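Local coordinates for signal recognition 54 kDa protein (Pyrococcus furiosus, PDB 3DM5), which is the SRP54 protein of the archaeal signal recognition particle, combining an N-terminal helical bundle, a P-loop NTPase-type domain and a helical signal peptide binding domain, at residues 6-10 against 38-42; 222-228 against 252-258. All coordinates share one frame. Numbering follows the deposited sequence.

Contact 1 of 2, residues 6-10 against 38-42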
# COMPACT_ATOMS: atom_id res chain seq x y z
N LEU A 6 -5.55 10.59 5.95
CA LEU A 6 -5.77 10.96 7.35
C LEU A 6 -7.27 10.99 7.64
O LEU A 6 -7.73 10.51 8.67
CB LEU A 6 -5.10 12.30 7.68
CG LEU A 6 -5.21 12.82 9.12
CD1 LEU A 6 -4.64 11.87 10.13
CD2 LEU A 6 -4.55 14.19 9.26
N GLY A 7 -8.03 11.54 6.70
CA GLY A 7 -9.47 11.53 6.79
C GLY A 7 -10.04 10.14 7.02
O GLY A 7 -10.72 9.90 8.01
N LYS A 8 -9.76 9.22 6.10
CA LYS A 8 -10.25 7.85 6.22
C LYS A 8 -9.86 7.25 7.55
O LYS A 8 -10.67 6.61 8.19
CB LYS A 8 -9.70 6.96 5.11
CG LYS A 8 -10.39 7.07 3.77
CD LYS A 8 -9.65 6.22 2.74
CE LYS A 8 -8.97 5.03 3.44
NZ LYS A 8 -8.64 3.90 2.52
N ALA A 9 -8.61 7.43 7.95
CA ALA A 9 -8.15 6.83 9.19
C ALA A 9 -8.86 7.41 10.42
O ALA A 9 -9.22 6.68 11.36
CB ALA A 9 -6.64 6.97 9.31
N LEU A 10 -9.05 8.73 10.44
CA LEU A 10 -9.75 9.32 11.58
C LEU A 10 -11.22 8.87 11.64
O LEU A 10 -11.71 8.40 12.67
CB LEU A 10 -9.59 10.84 11.57
CG LEU A 10 -8.14 11.26 11.84
CD1 LEU A 10 -7.87 12.66 11.30
CD2 LEU A 10 -7.74 11.14 13.33
N ALA A 38 -2.61 7.66 13.20
CA ALA A 38 -3.06 8.40 12.02
C ALA A 38 -2.34 9.73 11.98
O ALA A 38 -1.76 10.09 10.95
CB ALA A 38 -4.56 8.59 12.05
N LEU A 39 -2.37 10.45 13.09
CA LEU A 39 -1.71 11.76 13.23
C LEU A 39 -0.22 11.72 12.92
O LEU A 39 0.25 12.50 12.08
CB LEU A 39 -1.95 12.36 14.63
CG LEU A 39 -3.02 13.44 14.79
CD1 LEU A 39 -4.05 13.44 13.66
CD2 LEU A 39 -3.68 13.38 16.13
N ILE A 40 0.52 10.83 13.58
CA ILE A 40 1.97 10.72 13.39
C ILE A 40 2.33 10.46 11.93
O ILE A 40 3.34 10.95 11.41
CB ILE A 40 2.59 9.60 14.24
CG1 ILE A 40 2.48 9.90 15.74
CG2 ILE A 40 4.05 9.42 13.88
CD1 ILE A 40 3.33 11.04 16.16
N GLN A 41 1.49 9.67 11.28
CA GLN A 41 1.69 9.30 9.90
C GLN A 41 1.51 10.48 8.95
O GLN A 41 2.06 10.47 7.86
CB GLN A 41 0.73 8.17 9.54
CG GLN A 41 1.05 7.48 8.23
CD GLN A 41 0.37 6.14 8.10
OE1 GLN A 41 -0.85 6.03 8.22
NE2 GLN A 41 1.17 5.11 7.85
N ALA A 42 0.74 11.48 9.37
CA ALA A 42 0.51 12.68 8.58
C ALA A 42 1.52 13.77 8.98
O ALA A 42 1.36 14.95 8.66
CB ALA A 42 -0.92 13.18 8.74
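Small residues let neighbouring helices of a bundle draw close, and the SRP54 N-terminal helical bundle illustrates the rule where helix 5-19 lies against the end of helix 25-41, the two segments running in roughly opposite directions. Residues 38-42 probably correspond to the start of the ALLEADV-type motif of SRP GTPases, which faces the G domain; Ala42 bonds to Gly257 there. Ala38 sits at the point of closest backbone approach, its CA 6.0 Å from the CA of Leu6. Its CB meets Ala9 CB at 3.8 Å, Leu6 CD1 at 3.8 Å and Leu10 CD2 at 4.3 Å, so one methyl fills the space among three side chains. Leu39 leaves its backbone pointing away, yet its end turns back and puts CD1 3.9 Å from Leu6 CD1; it also packs on Val49 and Leu52 of helix 46-62, extending the apolar core to a third helix. Last comes Ala42, whose N bonds to Leu39 O (2.9 Å) and whose CB closes the apolar patch 3.8 Å from Leu6 CD2.

Contact 2 of 2, residues 222-228 against 252-258; sequences GTIGQQA and SAKGGGA
Backbones can pack directly when glycine lines the interface, as where a 3-10 turn after strand 215-221 meets the capped start of helix 255-263 in this P-loop NTPase-type domain. By sequence, 222-226 corresponds to the DAMTGQ-type motif of SRP GTPases and 252-256 to the DARGG-type motif, both at the junction of N and G domains. The 3-10 segment kinks at Gly225 (phi 59°, psi -134°); Ala228 N bonds to Gly225 O at 3.2 Å. Residues 252-258, beyond the adjacent parallel strand 242-247, turn at Ser252-Lys254 into the helix. Ser252 OG accepts a capping bond from Gly255 N (2.9 Å), and Ala258 N bonds to Lys254 O (3.2 Å). The register sets Gly222 CA 4.8 Å from Gly255 CA and Gly225 CA 4.3 Å from Ala258 CA. With no conventional hydrogen bond between the segments, four CA-H...O contacts accompany the backbone packing: Gly255 CA to Gly222 O (3.5 Å), Gly225 CA to Lys254 O (3.4 Å), Ala258 CA to Gly225 O (3.2 Å) and Gln226 CA to Gly257 O (3.6 Å). A CB on Gly225 would come 3.3 Å from Lys254 CE, and one on Gly257 would press on Gln226 N.

Lys254 (chi1 m, chi2 t, chi3 p, chi4 t) lies over the first segment, CD 3.3 Å from Thr223 O, while its NZ makes a weak, long ion pair with Asp43. Thr223 takes chi1 p; OG1 bonds to Asp221, and the side chain is about 7 Å from bound GDP. Gln227 NE2 reaches back to Ile224 O (3.3 Å). At the far end Ala228 CB meets Ala258 CB at 4.3 Å.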
# COMPACT_ATOMS: atom_id res chain seq x y z
N GLY A 222 2.43 23.06 2.28
CA GLY A 222 2.00 22.12 3.30
C GLY A 222 2.65 20.75 3.20
O GLY A 222 2.44 19.91 4.05
N THR A 223 3.45 20.51 2.17
CA THR A 223 4.11 19.22 2.06
C THR A 223 5.33 19.17 2.94
O THR A 223 5.99 18.14 3.03
CB THR A 223 4.53 18.91 0.62
OG1 THR A 223 5.58 19.80 0.23
CG2 THR A 223 3.34 19.03 -0.35
N ILE A 224 5.64 20.30 3.59
CA ILE A 224 6.73 20.32 4.57
C ILE A 224 6.31 19.78 5.94
O ILE A 224 7.14 19.61 6.83
CB ILE A 224 7.37 21.73 4.71
CG1 ILE A 224 6.47 22.69 5.49
CG2 ILE A 224 7.67 22.30 3.35
CD1 ILE A 224 7.24 23.88 6.08
N GLY A 225 5.03 19.46 6.10
CA GLY A 225 4.58 18.89 7.35
C GLY A 225 4.85 19.78 8.55
O GLY A 225 4.61 20.99 8.51
N GLN A 226 5.37 19.19 9.61
CA GLN A 226 5.47 19.88 10.89
C GLN A 226 6.54 20.96 10.90
O GLN A 226 6.62 21.70 11.86
CB GLN A 226 5.74 18.89 12.02
CG GLN A 226 7.14 18.34 12.02
CD GLN A 226 7.39 17.45 13.20
OE1 GLN A 226 7.40 16.21 13.09
NE2 GLN A 226 7.57 18.06 14.37
N GLN A 227 7.35 21.03 9.84
CA GLN A 227 8.36 22.08 9.71
C GLN A 227 7.75 23.45 9.50
O GLN A 227 8.46 24.46 9.53
CB GLN A 227 9.33 21.81 8.56
CG GLN A 227 9.94 20.42 8.52
CD GLN A 227 10.85 20.24 7.32
OE1 GLN A 227 11.99 20.70 7.33
NE2 GLN A 227 10.35 19.56 6.27
N ALA A 228 6.43 23.50 9.27
CA ALA A 228 5.74 24.76 9.09
C ALA A 228 5.70 25.56 10.38
O ALA A 228 5.54 26.78 10.36
CB ALA A 228 4.32 24.56 8.58
N SER A 252 -1.26 15.34 -0.37
CA SER A 252 -0.03 15.32 0.43
C SER A 252 -0.22 14.50 1.69
O SER A 252 -1.23 14.62 2.41
CB SER A 252 0.46 16.72 0.79
OG SER A 252 -0.03 17.14 2.05
N ALA A 253 0.77 13.66 1.96
CA ALA A 253 0.73 12.83 3.15
C ALA A 253 0.94 13.65 4.42
O ALA A 253 0.63 13.19 5.52
CB ALA A 253 1.77 11.73 3.05
N LYS A 254 1.44 14.87 4.26
CA LYS A 254 1.97 15.63 5.39
C LYS A 254 1.23 16.93 5.73
O LYS A 254 1.54 17.56 6.73
CB LYS A 254 3.46 15.91 5.16
CG LYS A 254 4.21 14.72 4.62
CD LYS A 254 5.66 15.06 4.30
CE LYS A 254 6.48 15.29 5.55
NZ LYS A 254 7.91 15.53 5.20
N GLY A 255 0.26 17.32 4.91
CA GLY A 255 -0.53 18.52 5.16
C GLY A 255 -1.14 18.59 6.55
O GLY A 255 -1.26 19.67 7.15
N GLY A 256 -1.53 17.44 7.09
CA GLY A 256 -2.06 17.42 8.43
C GLY A 256 -1.06 17.99 9.41
O GLY A 256 -1.40 18.81 10.26
N GLY A 257 0.19 17.54 9.28
CA GLY A 257 1.27 18.04 10.09
C GLY A 257 1.51 19.54 9.95
O GLY A 257 1.90 20.19 10.91
N ALA A 258 1.28 20.08 8.75
CA ALA A 258 1.42 21.52 8.51
C ALA A 258 0.31 22.34 9.18
O ALA A 258 0.59 23.32 9.86
CB ALA A 258 1.46 21.82 6.99

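How the contacts relate
Both contacts are buried, but they belong to different domains: contact 1 joins two helices of the N-terminal bundle, contact 2 a 3-10 turn and a helix start of the P-loop domain. The first relies on leucine and alanine side chains, the second largely on glycine-rich backbone. With centres 12 Å apart, they meet across the domain interface. Ala42 O lies 2.9 Å from Gly257 N, a probable hydrogen bond, and Leu6 CD2 comes within 4.2 Å of Gly256 CA. Asp43, just beyond contact 1, accepts from Gln226 N. Both also touch the second subunit, Ile40 on its Ile40, Gln226 and Gln227 on its Arg33. Such an apposition is characteristic of the paired N and G domains of SRP GTPases.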